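Long-range contacts in nucleoside kinase (Methanococcus jannaschii, PDB 2C49), which catalyses transfer of phosphate from ATP to nucleosides, using magnesium or manganese, with highest activity on inosine, guanosine and cytidine, and works as a homodimer: residues Y18-E23 with K98-T103; G43-T48 with H135-D140; D203-V208 with Y223-K228. All blocks are in the same frame, centred on the assembly; numbering follows the deposited sequence.

Contact 1: residues Y18-E23 with K98-T103; sequences YIFNVE and KAWIFT. With ADN (adenosine), chain C.
In the four-stranded lid sheet of this PfkB-family kinase, strand 15-21 runs parallel to strand 98-103, pairing Tyr18 with Trp100, Ile19 with Ile101 and Phe20 with Phe102. Five backbone hydrogen bonds join the segments, from Tyr18 N to Ala99 O (2.9 Å) at one end to Val22 N on Thr103 O (2.9 Å) at the other.

One face of the sheet is aromatic. Tyr18 sets CD1 over a face of the Trp100 indole, 3.3 Å from NE1, with the planes 28° apart and slid so that they barely overlap. Phe20 repeats this on Phe102, its CD1 3.3 Å from CE2 and above the ring, while its CE1 brings the ring edge to Trp100 CD1 at 3.7 Å. All four rings leave the backbone alike, CG anti to the carbonyl carbon (chi1 -44° to -81°), which lays them side by side. Trp100 and Phe102 also meet rings of the second subunit, whose Glu95 is hydrogen-bonded to Tyr18 OH.

On the other face, Ile101 CD1 lies 4.0 Å from C2' of adenosine. One face thus offers apolar contact to the ribose; the other, with its offset pairs inside the subunit, meets the dimer partner through stacked and edge-to-face rings.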
loop_
_atom_site.group_PDB
_atom_site.type_symbol
_atom_site.label_atom_id
_atom_site.label_comp_id
_atom_site.label_asym_id
_atom_site.label_seq_id
_atom_site.Cartn_x
_atom_site.Cartn_y
_atom_site.Cartn_z
ATOM N N TYR A 18 1.078 5.834 4.021
ATOM C CA TYR A 18 -0.256 5.319 4.294
ATOM C C TYR A 18 -0.224 4.905 5.765
ATOM O O TYR A 18 0.754 4.281 6.212
ATOM C CB TYR A 18 -0.483 4.050 3.463
ATOM C CG TYR A 18 -0.873 4.243 2.016
ATOM C CD1 TYR A 18 0.024 3.926 0.990
ATOM C CD2 TYR A 18 -2.155 4.692 1.669
ATOM C CE1 TYR A 18 -0.344 4.033 -0.343
ATOM C CE2 TYR A 18 -2.531 4.827 0.330
ATOM C CZ TYR A 18 -1.623 4.476 -0.673
ATOM O OH TYR A 18 -1.980 4.584 -1.995
ATOM N N ILE A 19 -1.244 5.277 6.535
ATOM C CA ILE A 19 -1.255 5.011 7.982
ATOM C C ILE A 19 -2.591 4.333 8.334
ATOM O O ILE A 19 -3.655 4.904 8.050
ATOM C CB ILE A 19 -1.059 6.332 8.773
ATOM C CG1 ILE A 19 0.217 7.096 8.309
ATOM C CG2 ILE A 19 -1.072 6.087 10.274
ATOM C CD1 ILE A 19 0.359 8.491 8.897
ATOM N N PHE A 20 -2.536 3.134 8.920
ATOM C CA PHE A 20 -3.735 2.332 9.181
ATOM C C PHE A 20 -3.880 1.931 10.661
ATOM O O PHE A 20 -2.893 1.589 11.333
ATOM C CB PHE A 20 -3.778 1.032 8.350
ATOM C CG PHE A 20 -3.403 1.185 6.901
ATOM C CD1 PHE A 20 -2.086 0.998 6.490
ATOM C CD2 PHE A 20 -4.372 1.460 5.947
ATOM C CE1 PHE A 20 -1.734 1.118 5.160
ATOM C CE2 PHE A 20 -4.038 1.576 4.618
ATOM C CZ PHE A 20 -2.717 1.412 4.218
ATOM N N ASN A 21 -5.128 1.986 11.132
ATOM C CA ASN A 21 -5.540 1.484 12.431
ATOM C C ASN A 21 -6.118 0.102 12.264
ATOM O O ASN A 21 -7.012 -0.119 11.415
ATOM C CB ASN A 21 -6.612 2.383 13.029
ATOM C CG ASN A 21 -6.049 3.649 13.582
ATOM O OD1 ASN A 21 -5.647 3.696 14.741
ATOM N ND2 ASN A 21 -6.023 4.702 12.762
ATOM N N VAL A 22 -5.573 -0.826 13.044
ATOM C CA VAL A 22 -6.083 -2.188 13.128
ATOM C C VAL A 22 -6.240 -2.517 14.614
ATOM O O VAL A 22 -5.616 -1.876 15.461
ATOM C CB VAL A 22 -5.188 -3.232 12.354
ATOM C CG1 VAL A 22 -5.025 -2.843 10.845
ATOM C CG2 VAL A 22 -3.822 -3.392 12.977
ATOM N N GLU A 23 -7.096 -3.481 14.939
ATOM C CA GLU A 23 -7.251 -3.896 16.318
ATOM C C GLU A 23 -6.020 -4.704 16.725
ATOM O O GLU A 23 -5.418 -4.464 17.768
ATOM C CB GLU A 23 -8.544 -4.707 16.491
ATOM C CG GLU A 23 -9.479 -4.129 17.536
ATOM C CD GLU A 23 -10.386 -3.054 16.969
ATOM O OE1 GLU A 23 -11.475 -3.401 16.466
ATOM O OE2 GLU A 23 -10.010 -1.864 17.028
ATOM N N LYS A 98 8.167 5.201 0.133
ATOM C CA LYS A 98 6.772 5.075 0.585
ATOM C C LYS A 98 6.694 4.154 1.785
ATOM O O LYS A 98 7.399 3.156 1.838
ATOM C CB LYS A 98 5.866 4.534 -0.508
ATOM C CG LYS A 98 5.363 5.607 -1.478
ATOM C CD LYS A 98 5.031 5.005 -2.812
ATOM C CE LYS A 98 4.489 6.092 -3.778
ATOM N NZ LYS A 98 5.621 6.963 -4.282
ATOM N N ALA A 99 5.813 4.499 2.719
ATOM C CA ALA A 99 5.665 3.727 3.951
ATOM C C ALA A 99 4.219 3.251 4.129
ATOM O O ALA A 99 3.288 4.000 3.850
ATOM C CB ALA A 99 6.110 4.588 5.156
ATOM N N TRP A 100 4.058 2.016 4.599
ATOM C CA TRP A 100 2.764 1.472 5.027
ATOM C C TRP A 100 2.893 1.217 6.519
ATOM O O TRP A 100 3.683 0.361 6.955
ATOM C CB TRP A 100 2.423 0.170 4.292
ATOM C CG TRP A 100 1.947 0.421 2.911
ATOM C CD1 TRP A 100 0.650 0.391 2.470
ATOM C CD2 TRP A 100 2.751 0.740 1.762
ATOM N NE1 TRP A 100 0.590 0.657 1.119
ATOM C CE2 TRP A 100 1.866 0.889 0.656
ATOM C CE3 TRP A 100 4.130 0.890 1.542
ATOM C CZ2 TRP A 100 2.307 1.234 -0.622
ATOM C CZ3 TRP A 100 4.568 1.221 0.257
ATOM C CH2 TRP A 100 3.648 1.395 -0.808
ATOM N N ILE A 101 2.115 1.967 7.291
ATOM C CA ILE A 101 2.249 2.024 8.744
ATOM C C ILE A 101 0.969 1.526 9.395
ATOM O O ILE A 101 -0.129 2.030 9.106
ATOM C CB ILE A 101 2.558 3.487 9.162
ATOM C CG1 ILE A 101 3.873 3.941 8.489
ATOM C CG2 ILE A 101 2.615 3.636 10.698
ATOM C CD1 ILE A 101 4.105 5.441 8.484
ATOM N N PHE A 102 1.119 0.510 10.243
ATOM C CA PHE A 102 -0.022 -0.109 10.899
ATOM C C PHE A 102 0.098 0.104 12.376
ATOM O O PHE A 102 1.149 -0.119 12.935
ATOM C CB PHE A 102 -0.104 -1.596 10.563
ATOM C CG PHE A 102 -0.237 -1.841 9.111
ATOM C CD1 PHE A 102 0.878 -1.830 8.293
ATOM C CD2 PHE A 102 -1.484 -2.038 8.550
ATOM C CE1 PHE A 102 0.742 -2.020 6.923
ATOM C CE2 PHE A 102 -1.610 -2.229 7.191
ATOM C CZ PHE A 102 -0.498 -2.227 6.388
ATOM N N THR A 103 -0.990 0.574 12.973
ATOM C CA THR A 103 -1.070 0.829 14.388
ATOM C C THR A 103 -2.142 -0.071 15.019
ATOM O O THR A 103 -3.300 -0.027 14.614
ATOM C CB THR A 103 -1.435 2.310 14.619
ATOM O OG1 THR A 103 -0.494 3.156 13.934
ATOM C CG2 THR A 103 -1.246 2.654 16.059
HETATM O "O5'" ADN C . 9.150 8.686 11.807
HETATM C "C5'" ADN C . 7.886 8.464 11.183
HETATM C "C4'" ADN C . 8.174 8.338 9.684
HETATM O "O4'" ADN C . 9.115 7.308 9.380
HETATM C "C3'" ADN C . 7.050 8.290 8.625
HETATM O "O3'" ADN C . 6.681 9.539 8.041
HETATM C "C2'" ADN C . 7.502 7.264 7.569
HETATM O "O2'" ADN C . 7.722 7.809 6.270
HETATM C "C1'" ADN C . 8.855 6.772 8.081
HETATM N N9 ADN C . 9.091 5.348 8.049
HETATM C C8 ADN C . 8.250 4.339 8.384
HETATM N N7 ADN C . 8.888 3.135 8.254
HETATM C C5 ADN C . 10.146 3.381 7.879
HETATM C C6 ADN C . 11.389 2.681 7.537
HETATM N N6 ADN C . 11.389 1.364 7.635
HETATM N N1 ADN C . 12.497 3.357 7.145
HETATM C C2 ADN C . 12.547 4.708 7.072
HETATM N N3 ADN C . 11.478 5.460 7.377
HETATM C C4 ADN C . 10.255 4.811 7.755
#

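Contact 2: residues G43-T48 with H135-D140; sequences GAAANT and HIATGD. With ADN (adenosine), chain C.
His135, on strand 131-137, meets Thr48 of helix 44-54 at about a right angle, the methyl CG2 of Thr48 lying 3.7 Å from His135 CD2. A chi1 of 175° swings the imidazole away from its own backbone N and toward the helix; NE2 binds a water in the ring plane, and that water makes a weak bond to Thr48 OG1. The ring's other nitrogen, ND1, is hydrogen-bonded to Ser158.

The strand next turns Ile136 away from this helix, onto helix 141-151. Ala137 faces back, its CB 4.0 Å from Ala44 CB and near the backbone of Ala45. Two alanines and a third on the strand thus let the first helical turn come close, with CA atoms of Ala45 and Ala137 5.0 Å apart.

At Thr138 the chain leaves the strand. CG2 touches Ala44 CB at 3.6 Å, and OG1 receives a hydrogen bond from a water that accepts in turn from Ala44 N, bridging the segments where no direct hydrogen bond does. Beyond Gly139, Asp140 caps the start of helix 141-151.

Across from this strand end, Gly43 at the helix N-cap gives its N to adenosine O3' (2.8 Å), and Asn47 ND2 reaches the same oxygen at 3.0 Å; Asn47 OD1 is hydrogen-bonded to Gln284, and ND2 also to Asp247. Within the helix, Thr48 N and OG1 approach Ala44 O from opposite faces of its plane, the hydroxyl at 2.7 Å. The small apolar interface and its waters therefore seat the helix N-terminus against the central sheet, where a backbone N-H and an amide grip the ribose beside Asp247, the probable proton acceptor.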
loop_
_atom_site.group_PDB
_atom_site.type_symbol
_atom_site.label_atom_id
_atom_site.label_comp_id
_atom_site.label_asym_id
_atom_site.label_seq_id
_atom_site.Cartn_x
_atom_site.Cartn_y
_atom_site.Cartn_z
ATOM N N GLY A 43 8.118 10.745 5.923
ATOM C CA GLY A 43 9.561 10.615 5.887
ATOM C C GLY A 43 10.133 11.400 7.065
ATOM O O GLY A 43 9.858 12.596 7.205
ATOM N N ALA A 44 10.877 10.709 7.925
ATOM C CA ALA A 44 11.472 11.313 9.138
ATOM C C ALA A 44 12.208 12.636 8.958
ATOM O O ALA A 44 12.068 13.559 9.782
ATOM C CB ALA A 44 12.400 10.319 9.856
ATOM N N ALA A 45 13.018 12.743 7.904
ATOM C CA ALA A 45 13.809 13.949 7.768
ATOM C C ALA A 45 12.902 15.110 7.378
ATOM O O ALA A 45 13.056 16.209 7.901
ATOM C CB ALA A 45 14.904 13.772 6.756
ATOM N N ALA A 46 11.981 14.860 6.439
ATOM C CA ALA A 46 11.046 15.884 6.006
ATOM C C ALA A 46 10.143 16.271 7.175
ATOM O O ALA A 46 9.889 17.454 7.377
ATOM C CB ALA A 46 10.197 15.419 4.760
ATOM N N ASN A 47 9.693 15.272 7.950
ATOM C CA ASN A 47 8.757 15.529 9.060
ATOM C C ASN A 47 9.423 16.515 10.042
ATOM O O ASN A 47 8.803 17.464 10.534
ATOM C CB ASN A 47 8.469 14.236 9.826
ATOM C CG ASN A 47 7.534 13.277 9.102
ATOM O OD1 ASN A 47 6.782 13.653 8.163
ATOM N ND2 ASN A 47 7.558 12.000 9.555
ATOM N N THR A 48 10.699 16.250 10.334
ATOM C CA THR A 48 11.480 17.077 11.253
ATOM C C THR A 48 11.719 18.457 10.659
ATOM O O THR A 48 11.559 19.473 11.365
ATOM C CB THR A 48 12.824 16.394 11.610
ATOM O OG1 THR A 48 12.563 15.049 12.031
ATOM C CG2 THR A 48 13.411 17.011 12.886
ATOM N N HIS A 135 20.950 17.228 11.445
ATOM C CA HIS A 135 20.174 16.169 12.044
ATOM C C HIS A 135 19.955 15.062 11.042
ATOM O O HIS A 135 19.358 15.267 9.970
ATOM C CB HIS A 135 18.815 16.710 12.487
ATOM C CG HIS A 135 17.889 15.667 13.025
ATOM N ND1 HIS A 135 18.165 14.961 14.171
ATOM C CD2 HIS A 135 16.681 15.233 12.591
ATOM C CE1 HIS A 135 17.162 14.145 14.433
ATOM N NE2 HIS A 135 16.258 14.270 13.477
ATOM N N ILE A 136 20.430 13.877 11.387
ATOM C CA ILE A 136 20.373 12.766 10.468
ATOM C C ILE A 136 19.211 11.871 10.960
ATOM O O ILE A 136 19.285 11.322 12.068
ATOM C CB ILE A 136 21.757 12.069 10.499
ATOM C CG1 ILE A 136 22.820 13.073 10.003
ATOM C CG2 ILE A 136 21.735 10.718 9.701
ATOM C CD1 ILE A 136 24.267 12.653 10.263
ATOM N N ALA A 137 18.162 11.756 10.146
ATOM C CA ALA A 137 16.879 11.157 10.598
ATOM C C ALA A 137 16.485 10.063 9.672
ATOM O O ALA A 137 15.943 10.357 8.603
ATOM C CB ALA A 137 15.780 12.224 10.647
ATOM N N THR A 138 16.792 8.804 10.054
ATOM C CA THR A 138 16.727 7.622 9.175
ATOM C C THR A 138 17.667 7.778 7.990
ATOM O O THR A 138 18.523 8.700 7.972
ATOM C CB THR A 138 15.256 7.289 8.664
ATOM O OG1 THR A 138 14.763 8.347 7.836
ATOM C CG2 THR A 138 14.242 7.239 9.839
ATOM N N GLY A 139 17.517 6.857 7.041
ATOM C CA GLY A 139 18.236 6.817 5.782
ATOM C C GLY A 139 19.382 5.833 5.712
ATOM O O GLY A 139 19.562 4.928 6.562
ATOM N N ASP A 140 20.174 6.030 4.681
ATOM C CA ASP A 140 21.243 5.139 4.311
ATOM C C ASP A 140 22.454 5.239 5.236
ATOM O O ASP A 140 22.991 6.316 5.420
ATOM C CB ASP A 140 21.639 5.431 2.859
ATOM C CG ASP A 140 22.838 4.639 2.405
ATOM O OD1 ASP A 140 22.658 3.464 2.068
ATOM O OD2 ASP A 140 23.992 5.120 2.320
HETATM O "O5'" ADN C . 9.150 8.686 11.807
HETATM C "C5'" ADN C . 7.886 8.464 11.183
HETATM C "C4'" ADN C . 8.174 8.338 9.684
HETATM O "O4'" ADN C . 9.115 7.308 9.380
HETATM C "C3'" ADN C . 7.050 8.290 8.625
HETATM O "O3'" ADN C . 6.681 9.539 8.041
HETATM C "C2'" ADN C . 7.502 7.264 7.569
HETATM O "O2'" ADN C . 7.722 7.809 6.270
HETATM C "C1'" ADN C . 8.855 6.772 8.081
HETATM N N9 ADN C . 9.091 5.348 8.049
HETATM C C8 ADN C . 8.250 4.339 8.384
HETATM N N7 ADN C . 8.888 3.135 8.254
HETATM C C5 ADN C . 10.146 3.381 7.879
HETATM C C6 ADN C . 11.389 2.681 7.537
HETATM N N6 ADN C . 11.389 1.364 7.635
HETATM N N1 ADN C . 12.497 3.357 7.145
HETATM C C2 ADN C . 12.547 4.708 7.072
HETATM N N3 ADN C . 11.478 5.460 7.377
HETATM C C4 ADN C . 10.255 4.811 7.755
HETATM O O HOH W 1 11.973 8.173 7.230
HETATM O O HOH W 2 14.036 12.431 13.583
#

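Contact 3: residues D203-V208 with Y223-K228; sequences DYLERV and YTKDKK
Two hydrogen bonds from one ammonium group join Lys225, in the turn between strands 220-223 and 228-231, to the backbone at Leu205 and Val208, where helix 201-205 gives way to loop. Its NZ lies 2.7 Å from Leu205 O, with the donor tilted 27° from the carbonyl plane, and 2.7 Å from Val208 O, which it approaches from above the plane. Bends at chi2 (92°), chi3 and chi4 curl the lysine chain around to these two carbonyls and give their oxygens a positively charged partner.

Apolar contact is carried by Leu205. Its CD2 meets Tyr223 CB at 3.7 Å, the two side chains crossing at about a right angle, and CD1 rests on the backbone of Thr224, 3.6 Å from its carbonyl C.

Bonds within each segment shape the two partners. Thr224 OG1 accepts from the backbone N of Asp226 and of Lys227, forming an ST motif that folds the turn, while Arg207 NH1 donates to Asp203 O (2.7 Å).

Leu205 and Tyr223 both pack on Leu211 of strand 210-214, whose backbone is hydrogen-bonded to Tyr223. Val208 and Arg207 lean on Ile177 of helix 170-177, and the turn, linking the last two strands of the large sheet, packs against residues 203-208.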
loop_
_atom_site.group_PDB
_atom_site.type_symbol
_atom_site.label_atom_id
_atom_site.label_comp_id
_atom_site.label_asym_id
_atom_site.label_seq_id
_atom_site.Cartn_x
_atom_site.Cartn_y
_atom_site.Cartn_z
ATOM N N ASP A 203 28.632 3.877 27.999
ATOM C CA ASP A 203 29.388 3.725 26.751
ATOM C C ASP A 203 29.009 4.774 25.717
ATOM O O ASP A 203 29.867 5.322 25.019
ATOM C CB ASP A 203 29.130 2.356 26.154
ATOM C CG ASP A 203 29.661 1.265 27.011
ATOM O OD1 ASP A 203 30.862 1.350 27.346
ATOM O OD2 ASP A 203 28.940 0.322 27.389
ATOM N N TYR A 204 27.707 5.017 25.604
ATOM C CA TYR A 204 27.216 6.060 24.724
ATOM C C TYR A 204 27.783 7.394 25.164
ATOM O O TYR A 204 28.265 8.147 24.332
ATOM C CB TYR A 204 25.709 6.150 24.761
ATOM C CG TYR A 204 25.004 4.965 24.172
ATOM C CD1 TYR A 204 24.456 3.964 24.990
ATOM C CD2 TYR A 204 24.866 4.846 22.789
ATOM C CE1 TYR A 204 23.789 2.859 24.433
ATOM C CE2 TYR A 204 24.185 3.776 22.233
ATOM C CZ TYR A 204 23.648 2.788 23.057
ATOM O OH TYR A 204 22.978 1.732 22.469
ATOM N N LEU A 205 27.712 7.662 26.476
ATOM C CA LEU A 205 28.137 8.941 27.042
ATOM C C LEU A 205 29.659 9.215 26.938
ATOM O O LEU A 205 30.076 10.355 27.011
ATOM C CB LEU A 205 27.603 9.120 28.491
ATOM C CG LEU A 205 26.274 9.924 28.562
ATOM C CD1 LEU A 205 26.229 11.088 27.560
ATOM C CD2 LEU A 205 25.093 9.059 28.262
ATOM N N GLU A 206 30.464 8.182 26.726
ATOM C CA GLU A 206 31.855 8.388 26.364
ATOM C C GLU A 206 32.034 9.018 24.989
ATOM O O GLU A 206 33.093 9.581 24.722
ATOM C CB GLU A 206 32.621 7.058 26.402
ATOM C CG GLU A 206 32.705 6.462 27.806
ATOM C CD GLU A 206 33.512 5.168 27.916
ATOM O OE1 GLU A 206 33.950 4.589 26.887
ATOM O OE2 GLU A 206 33.694 4.721 29.073
ATOM N N ARG A 207 31.026 8.869 24.113
ATOM C CA ARG A 207 31.117 9.320 22.728
ATOM C C ARG A 207 30.256 10.527 22.377
ATOM O O ARG A 207 30.631 11.328 21.526
ATOM C CB ARG A 207 30.767 8.185 21.757
ATOM C CG ARG A 207 31.827 7.149 21.704
ATOM C CD ARG A 207 31.325 5.770 22.005
ATOM N NE ARG A 207 32.378 4.773 21.894
ATOM C CZ ARG A 207 32.695 3.948 22.890
ATOM N NH1 ARG A 207 32.036 4.026 24.047
ATOM N NH2 ARG A 207 33.657 3.060 22.728
ATOM N N VAL A 208 29.097 10.635 23.000
ATOM C CA VAL A 208 28.137 11.687 22.649
ATOM C C VAL A 208 27.981 12.659 23.797
ATOM O O VAL A 208 28.373 12.343 24.917
ATOM C CB VAL A 208 26.732 11.122 22.256
ATOM C CG1 VAL A 208 26.843 10.089 21.121
ATOM C CG2 VAL A 208 25.977 10.563 23.490
ATOM N N TYR A 223 20.176 11.752 28.972
ATOM C CA TYR A 223 21.394 11.427 29.713
ATOM C C TYR A 223 22.532 12.281 29.202
ATOM O O TYR A 223 22.740 12.353 28.001
ATOM C CB TYR A 223 21.762 9.970 29.463
ATOM C CG TYR A 223 20.726 8.984 29.872
ATOM C CD1 TYR A 223 19.870 8.411 28.944
ATOM C CD2 TYR A 223 20.601 8.614 31.203
ATOM C CE1 TYR A 223 18.903 7.464 29.350
ATOM C CE2 TYR A 223 19.664 7.673 31.609
ATOM C CZ TYR A 223 18.811 7.110 30.692
ATOM O OH TYR A 223 17.873 6.183 31.135
ATOM N N THR A 224 23.249 12.959 30.095
ATOM C CA THR A 224 24.501 13.615 29.702
ATOM C C THR A 224 25.591 13.007 30.587
ATOM O O THR A 224 25.294 12.196 31.492
ATOM C CB THR A 224 24.456 15.138 29.939
ATOM O OG1 THR A 224 24.378 15.383 31.353
ATOM C CG2 THR A 224 23.142 15.771 29.361
ATOM N N LYS A 225 26.838 13.417 30.345
ATOM C CA LYS A 225 27.960 12.958 31.161
ATOM C C LYS A 225 27.756 13.312 32.637
ATOM O O LYS A 225 28.203 12.595 33.535
ATOM C CB LYS A 225 29.279 13.524 30.619
ATOM C CG LYS A 225 29.946 12.656 29.531
ATOM C CD LYS A 225 29.527 13.047 28.083
ATOM C CE LYS A 225 30.747 13.456 27.247
ATOM N NZ LYS A 225 30.816 12.753 25.943
ATOM N N ASP A 226 27.013 14.388 32.885
ATOM C CA ASP A 226 26.804 14.864 34.234
ATOM C C ASP A 226 25.558 14.344 34.923
ATOM O O ASP A 226 25.569 14.122 36.138
ATOM C CB ASP A 226 26.765 16.390 34.238
ATOM C CG ASP A 226 28.029 17.001 33.691
ATOM O OD1 ASP A 226 29.129 16.533 34.074
ATOM O OD2 ASP A 226 28.010 17.939 32.866
ATOM N N LYS A 227 24.471 14.182 34.177
ATOM C CA LYS A 227 23.184 13.972 34.829
ATOM C C LYS A 227 22.141 13.218 34.031
ATOM O O LYS A 227 22.271 13.005 32.837
ATOM C CB LYS A 227 22.590 15.308 35.313
ATOM C CG LYS A 227 22.569 16.435 34.302
ATOM C CD LYS A 227 22.259 17.741 35.022
ATOM C CE LYS A 227 22.764 18.962 34.286
ATOM N NZ LYS A 227 21.646 19.691 33.603
ATOM N N LYS A 228 21.075 12.849 34.720
ATOM C CA LYS A 228 19.987 12.127 34.083
ATOM C C LYS A 228 18.800 13.053 34.236
ATOM O O LYS A 228 18.478 13.460 35.348
ATOM C CB LYS A 228 19.802 10.792 34.824
ATOM C CG LYS A 228 18.684 9.905 34.336
ATOM C CD LYS A 228 18.366 8.867 35.406
ATOM C CE LYS A 228 17.386 7.812 34.912
ATOM N NZ LYS A 228 16.964 6.944 36.086
#

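Overall arrangement
Contacts 1 and 2 are buried and contact 3 is only partly so, near the surface. Contact 1 belongs to the small four-stranded sheet, contact 2 sets helix 44-54 on an inner strand of the eight-stranded sheet, and contact 3 lies at the far edge of that same large sheet, about 35 Å from contact 1 between centres. Contacts 1 and 2 touch adenosine: the former adds apolar side chains, the latter polar groups for the ribose, chiefly O3'. Their chemistry follows place: backbone pairing and aromatic rings at the subunit interface, small residues and bridging waters in the core, and a lysine on two backbone carbonyls at the periphery, where the second subunit does not reach.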